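Local coordinates for protein-glutamate methylesterase/protein-glutamine glutaminase (Thermotoga maritima, PDB 3SFT) that probably removes methyl groups from methylated glutamates of chemoreceptors and deamidates specific receptor glutamines, here as its C-terminal catalytic domain, at residues D83-L88 and F98-D103; L22-P27 and L180-I185. One frame throughout, in Å; residues are numbered along the deposited sequence.

Contact 1: residues D83-L88 and F98-D103; sequences DFHLGL and FLDKSD
The phenyl ring of Phe84 is sandwiched between Leu99 of the facing strand and Lys101 just beyond its end. Over one face lies Leu99, its CB 4.1 Å from the ring centroid in a CH-pi contact and its CD1 nearer the rim; over the opposite face comes Lys101 NZ, a cation-pi contact 16° off the ring normal. The lysine also runs its CE to 3.4 Å from Phe84 CE1, and its bend at chi4 (-46°) turns NZ to the carbonyl of Asp83, where Lys101 NZ donates to Asp83 O at 2.7 Å from above the carbonyl plane. Asp100 O sits at the edge of the Phe84 ring. The imidazole of His85 is used by its edge: NE2 donates to Asp103 O at 2.9 Å, almost in the ring plane, while ND1 accepts from Ala111 N, so both nitrogens are held and ring rotation is fixed; Phe114 of helix 112-123 meets it with nearly parallel planes. Phe98, with CG between the backbone N and the carbonyl carbon (chi1 71°), centres its ring over Gly87 CA, 3.7 Å from the centroid, with CD2 against Gly87 C, CE2 against Leu88 N and Leu88 O at the edge. An alanine in place of Phe98 would probably uncover Gly87 CA and the peptide leading to Leu88, opening a gap on that face. The two strands form an antiparallel beta hairpin beside the main parallel sheet, with His85-Asp100 and Gly87-Phe98 as hydrogen-bonded pairs around the non-hydrogen-bonded pair Leu86-Leu99. Beyond, Asp100 OD2 closes an Asx turn by accepting from Ser102 N, and also takes Ser102 OG at 2.7 Å. His85 lies about 7 Å, side chain to side chain, from Asp138, a predicted active-site residue.

Contact 2: residues L22-P27 and L180-I185; sequences LDMIIP and LPAYKI
Met24 packs against the methyl group of Ala182, the small bump at the middle of this contact, while Ile25 lies on the other flank of that residue, mainly against its carbonyl. The thioether of Met24 wraps its own flank: SD and CE each come to 3.9 Å from Ala182 CB, and Met24 CB is almost as near. The methionine chain is extended at chi2 and then bent at chi3 (-111°), which keeps CE alongside the alanine methyl. Past it, Met24 SD reaches the rim of the Tyr183 ring, 4.3 Å from CD2 and near the ring plane, so the sulfur meets an edge. Across from it Ile25 presses CG1 to 3.5 Å from Ala182 O and carries CD1 on to Ile185. There the isoleucines cross obliquely, with Ile25 CD1 resting against the hollow formed by the CD1 and CG2 branches of Ile185, 4.1 Å from each. The interface is small, 252 Å² in all, and made mostly of apolar side-chain contacts. Each backbone is turned by its own bonds: Leu22 O accepts from both Ile25 N and Ile26 N, while Lys184 N bonds to Pro181 O. The tyrosine ring has Pro181 CG over one face, and its hydroxyl is hydrogen-bonded to Glu159. In the alpha/beta fold the contact joins the loop after helix 18-22 to the turn between the edge strand 178-180 and helix 185-192; Ile25 also touches Pro186 of that helix, and Ala182 and Ile185 rest on strand 152-156.

In the fold
From the N terminus, the chain forms strand 9-14 and helix 18-22, then enters residues 22-27, the first half of contact 2. It next builds strands 37-41, 62-65 and 76-79 of the parallel sheet before reaching contact 1, where residues 83-88 and 98-103 close the hairpin of strands 85-91 and 94-100. After strands 127-131 and 152-156 it reaches strand 178-180, on whose last residue the second half of contact 2 begins. Contact 1 is nested within the long loop that contact 2 closes. The two lie on opposite sides of the chain's centre, about 27 Å apart between centres: one shapes a hairpin beside the sheet, the other ties early and late parts of the modified doubly wound fold.

Contact 1: residues D83-L88 and F98-D103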
loop_
_atom_site.group_PDB
_atom_site.type_symbol
_atom_site.label_atom_id
_atom_site.label_comp_id
_atom_site.label_asym_id
_atom_site.label_seq_id
_atom_site.Cartn_x
_atom_site.Cartn_y
_atom_site.Cartn_z
ATOM N N ASP A 83 -0.130 4.517 -15.438
ATOM C CA ASP A 83 0.901 4.375 -16.471
ATOM C C ASP A 83 2.323 4.058 -16.000
ATOM O O ASP A 83 3.178 3.711 -16.817
ATOM C CB ASP A 83 0.931 5.615 -17.375
ATOM C CG ASP A 83 -0.373 5.826 -18.128
ATOM O OD1 ASP A 83 -0.862 4.854 -18.748
ATOM O OD2 ASP A 83 -0.897 6.965 -18.103
ATOM N N PHE A 84 2.578 4.171 -14.699
ATOM C CA PHE A 84 3.916 3.908 -14.160
ATOM C C PHE A 84 3.894 3.025 -12.916
ATOM O O PHE A 84 2.896 2.969 -12.198
ATOM C CB PHE A 84 4.608 5.216 -13.737
ATOM C CG PHE A 84 4.774 6.228 -14.837
ATOM C CD1 PHE A 84 5.893 6.205 -15.661
ATOM C CD2 PHE A 84 3.850 7.260 -14.994
ATOM C CE1 PHE A 84 6.093 7.201 -16.625
ATOM C CE2 PHE A 84 4.040 8.257 -15.952
ATOM C CZ PHE A 84 5.162 8.229 -16.768
ATOM N N HIS A 85 5.000 2.326 -12.682
ATOM C CA HIS A 85 5.167 1.518 -11.478
ATOM C C HIS A 85 5.760 2.546 -10.520
ATOM O O HIS A 85 6.595 3.361 -10.927
ATOM C CB HIS A 85 6.180 0.393 -11.690
ATOM C CG HIS A 85 5.628 -0.793 -12.414
ATOM N ND1 HIS A 85 4.471 -1.428 -12.026
ATOM C CD2 HIS A 85 6.086 -1.469 -13.494
ATOM C CE1 HIS A 85 4.235 -2.444 -12.837
ATOM N NE2 HIS A 85 5.199 -2.490 -13.736
ATOM N N LEU A 86 5.280 2.566 -9.284
ATOM C CA LEU A 86 5.774 3.519 -8.299
ATOM C C LEU A 86 6.943 2.956 -7.494
ATOM O O LEU A 86 6.771 2.057 -6.668
ATOM C CB LEU A 86 4.642 3.937 -7.363
ATOM C CG LEU A 86 4.992 4.983 -6.305
ATOM C CD1 LEU A 86 5.409 6.284 -6.981
ATOM C CD2 LEU A 86 3.789 5.212 -5.399
ATOM N N GLY A 87 8.134 3.492 -7.739
ATOM C CA GLY A 87 9.301 3.034 -7.016
ATOM C C GLY A 87 9.646 3.934 -5.851
ATOM O O GLY A 87 9.059 5.002 -5.684
ATOM N N LEU A 88 10.548 3.453 -5.002
ATOM C CA LEU A 88 11.043 4.196 -3.850
ATOM C C LEU A 88 12.556 4.047 -3.852
ATOM O O LEU A 88 13.077 2.986 -4.195
ATOM C CB LEU A 88 10.478 3.659 -2.530
ATOM C CG LEU A 88 9.045 4.052 -2.168
ATOM C CD1 LEU A 88 8.063 3.044 -2.737
ATOM C CD2 LEU A 88 8.907 4.114 -0.660
ATOM N N PHE A 98 9.843 7.439 -7.427
ATOM C CA PHE A 98 10.304 7.515 -8.803
ATOM C C PHE A 98 9.326 6.731 -9.657
ATOM O O PHE A 98 8.784 5.713 -9.220
ATOM C CB PHE A 98 11.769 7.076 -8.997
ATOM C CG PHE A 98 12.018 5.598 -8.846
ATOM C CD1 PHE A 98 11.785 4.727 -9.904
ATOM C CD2 PHE A 98 12.573 5.094 -7.674
ATOM C CE1 PHE A 98 12.107 3.373 -9.800
ATOM C CE2 PHE A 98 12.900 3.744 -7.559
ATOM C CZ PHE A 98 12.668 2.883 -8.626
ATOM N N LEU A 99 9.000 7.291 -10.816
ATOM C CA LEU A 99 8.066 6.659 -11.729
ATOM C C LEU A 99 8.819 5.804 -12.733
ATOM O O LEU A 99 9.583 6.301 -13.560
ATOM C CB LEU A 99 7.198 7.716 -12.417
ATOM C CG LEU A 99 6.323 8.528 -11.454
ATOM C CD1 LEU A 99 5.500 9.551 -12.215
ATOM C CD2 LEU A 99 5.414 7.596 -10.664
ATOM N N ASP A 100 8.619 4.501 -12.613
ATOM C CA ASP A 100 9.277 3.525 -13.461
ATOM C C ASP A 100 8.323 3.046 -14.554
ATOM O O ASP A 100 7.142 2.806 -14.295
ATOM C CB ASP A 100 9.743 2.360 -12.581
ATOM C CG ASP A 100 10.483 1.298 -13.351
ATOM O OD1 ASP A 100 11.719 1.407 -13.491
ATOM O OD2 ASP A 100 9.822 0.344 -13.797
ATOM N N LYS A 101 8.827 2.915 -15.777
ATOM C CA LYS A 101 7.978 2.468 -16.876
ATOM C C LYS A 101 8.350 1.109 -17.449
ATOM O O LYS A 101 8.239 0.885 -18.655
ATOM C CB LYS A 101 7.911 3.521 -17.987
ATOM C CG LYS A 101 6.479 3.949 -18.291
ATOM C CD LYS A 101 6.392 4.867 -19.500
ATOM C CE LYS A 101 5.111 5.695 -19.479
ATOM N NZ LYS A 101 3.918 4.867 -19.166
ATOM N N SER A 102 8.776 0.194 -16.580
ATOM C CA SER A 102 9.123 -1.149 -17.026
ATOM C C SER A 102 7.834 -1.918 -17.330
ATOM O O SER A 102 6.736 -1.418 -17.080
ATOM C CB SER A 102 9.972 -1.883 -15.980
ATOM O OG SER A 102 9.270 -2.066 -14.765
ATOM N N ASP A 103 7.977 -3.128 -17.860
ATOM C CA ASP A 103 6.839 -3.969 -18.233
ATOM C C ASP A 103 5.776 -4.162 -17.159
ATOM O O ASP A 103 6.060 -4.087 -15.968
ATOM C CB ASP A 103 7.328 -5.344 -18.698
ATOM C CG ASP A 103 8.055 -5.297 -20.029
ATOM O OD1 ASP A 103 8.037 -4.238 -20.696
ATOM O OD2 ASP A 103 8.639 -6.331 -20.415
#

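Contact 2: residues L22-P27 and L180-I185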
loop_
_atom_site.group_PDB
_atom_site.type_symbol
_atom_site.label_atom_id
_atom_site.label_comp_id
_atom_site.label_asym_id
_atom_site.label_seq_id
_atom_site.Cartn_x
_atom_site.Cartn_y
_atom_site.Cartn_z
ATOM N N LEU A 22 -10.772 0.989 1.665
ATOM C CA LEU A 22 -9.890 2.085 2.061
ATOM C C LEU A 22 -10.670 3.130 2.863
ATOM O O LEU A 22 -10.108 3.790 3.735
ATOM C CB LEU A 22 -9.237 2.720 0.831
ATOM C CG LEU A 22 -8.114 1.898 0.189
ATOM C CD1 LEU A 22 -7.811 2.410 -1.209
ATOM C CD2 LEU A 22 -6.877 1.961 1.064
ATOM N N ASP A 23 -11.971 3.242 2.584
ATOM C CA ASP A 23 -12.847 4.178 3.294
ATOM C C ASP A 23 -12.961 3.802 4.762
ATOM O O ASP A 23 -13.267 4.650 5.594
ATOM C CB ASP A 23 -14.261 4.183 2.697
ATOM C CG ASP A 23 -14.351 4.937 1.387
ATOM O OD1 ASP A 23 -13.419 5.697 1.045
ATOM O OD2 ASP A 23 -15.375 4.763 0.696
ATOM N N MET A 24 -12.779 2.516 5.059
ATOM C CA MET A 24 -12.844 2.012 6.428
ATOM C C MET A 24 -11.474 2.080 7.105
ATOM O O MET A 24 -11.361 1.848 8.310
ATOM C CB MET A 24 -13.310 0.551 6.439
ATOM C CG MET A 24 -14.709 0.294 5.909
ATOM S SD MET A 24 -15.183 -1.462 6.094
ATOM C CE MET A 24 -15.212 -1.982 4.381
ATOM N N ILE A 25 -10.439 2.412 6.336
ATOM C CA ILE A 25 -9.074 2.464 6.861
ATOM C C ILE A 25 -8.465 3.858 6.994
ATOM O O ILE A 25 -8.227 4.338 8.102
ATOM C CB ILE A 25 -8.116 1.601 5.999
ATOM C CG1 ILE A 25 -8.655 0.177 5.863
ATOM C CG2 ILE A 25 -6.720 1.572 6.618
ATOM C CD1 ILE A 25 -7.830 -0.694 4.939
ATOM N N ILE A 26 -8.185 4.481 5.853
ATOM C CA ILE A 26 -7.565 5.802 5.804
ATOM C C ILE A 26 -8.231 6.899 6.647
ATOM O O ILE A 26 -7.543 7.615 7.377
ATOM C CB ILE A 26 -7.390 6.267 4.338
ATOM C CG1 ILE A 26 -6.618 5.201 3.553
ATOM C CG2 ILE A 26 -6.661 7.616 4.271
ATOM C CD1 ILE A 26 -5.266 4.830 4.157
ATOM N N PRO A 27 -9.568 7.047 6.560
ATOM C CA PRO A 27 -10.261 8.077 7.343
ATOM C C PRO A 27 -10.161 7.878 8.855
ATOM O O PRO A 27 -10.387 8.814 9.616
ATOM C CB PRO A 27 -11.712 7.945 6.870
ATOM C CG PRO A 27 -11.570 7.441 5.463
ATOM C CD PRO A 27 -10.506 6.389 5.633
ATOM N N LEU A 180 -7.411 -9.440 8.885
ATOM C CA LEU A 180 -8.377 -8.567 9.543
ATOM C C LEU A 180 -9.379 -7.880 8.634
ATOM O O LEU A 180 -9.058 -7.510 7.506
ATOM C CB LEU A 180 -7.620 -7.465 10.293
ATOM C CG LEU A 180 -6.561 -7.836 11.334
ATOM C CD1 LEU A 180 -5.647 -6.649 11.553
ATOM C CD2 LEU A 180 -7.223 -8.257 12.634
ATOM N N PRO A 181 -10.623 -7.713 9.114
ATOM C CA PRO A 181 -11.615 -7.032 8.279
ATOM C C PRO A 181 -11.107 -5.592 8.184
ATOM O O PRO A 181 -10.404 -5.123 9.080
ATOM C CB PRO A 181 -12.898 -7.160 9.100
ATOM C CG PRO A 181 -12.412 -7.284 10.511
ATOM C CD PRO A 181 -11.227 -8.205 10.362
ATOM N N ALA A 182 -11.405 -4.918 7.081
ATOM C CA ALA A 182 -10.925 -3.555 6.849
ATOM C C ALA A 182 -11.004 -2.597 8.031
ATOM O O ALA A 182 -10.036 -1.894 8.318
ATOM C CB ALA A 182 -11.619 -2.952 5.635
ATOM N N TYR A 183 -12.139 -2.583 8.725
ATOM C CA TYR A 183 -12.332 -1.691 9.870
ATOM C C TYR A 183 -11.393 -1.925 11.061
ATOM O O TYR A 183 -11.187 -1.020 11.874
ATOM C CB TYR A 183 -13.802 -1.686 10.320
ATOM C CG TYR A 183 -14.383 -3.046 10.670
ATOM C CD1 TYR A 183 -14.222 -3.590 11.948
ATOM C CD2 TYR A 183 -15.105 -3.778 9.729
ATOM C CE1 TYR A 183 -14.768 -4.827 12.279
ATOM C CE2 TYR A 183 -15.654 -5.014 10.047
ATOM C CZ TYR A 183 -15.481 -5.532 11.327
ATOM O OH TYR A 183 -16.018 -6.755 11.652
ATOM N N LYS A 184 -10.839 -3.131 11.184
ATOM C CA LYS A 184 -9.910 -3.414 12.279
ATOM C C LYS A 184 -8.455 -3.149 11.889
ATOM O O LYS A 184 -7.564 -3.163 12.738
ATOM C CB LYS A 184 -10.060 -4.852 12.783
ATOM C CG LYS A 184 -11.192 -5.041 13.790
ATOM C CD LYS A 184 -11.180 -6.442 14.379
ATOM C CE LYS A 184 -12.251 -6.622 15.453
ATOM N NZ LYS A 184 -12.000 -5.778 16.660
ATOM N N ILE A 185 -8.224 -2.920 10.600
ATOM C CA ILE A 185 -6.884 -2.653 10.084
ATOM C C ILE A 185 -6.266 -1.349 10.618
ATOM O O ILE A 185 -5.101 -1.342 11.003
ATOM C CB ILE A 185 -6.859 -2.709 8.525
ATOM C CG1 ILE A 185 -7.189 -4.133 8.059
ATOM C CG2 ILE A 185 -5.500 -2.268 7.979
ATOM C CD1 ILE A 185 -6.988 -4.376 6.565
#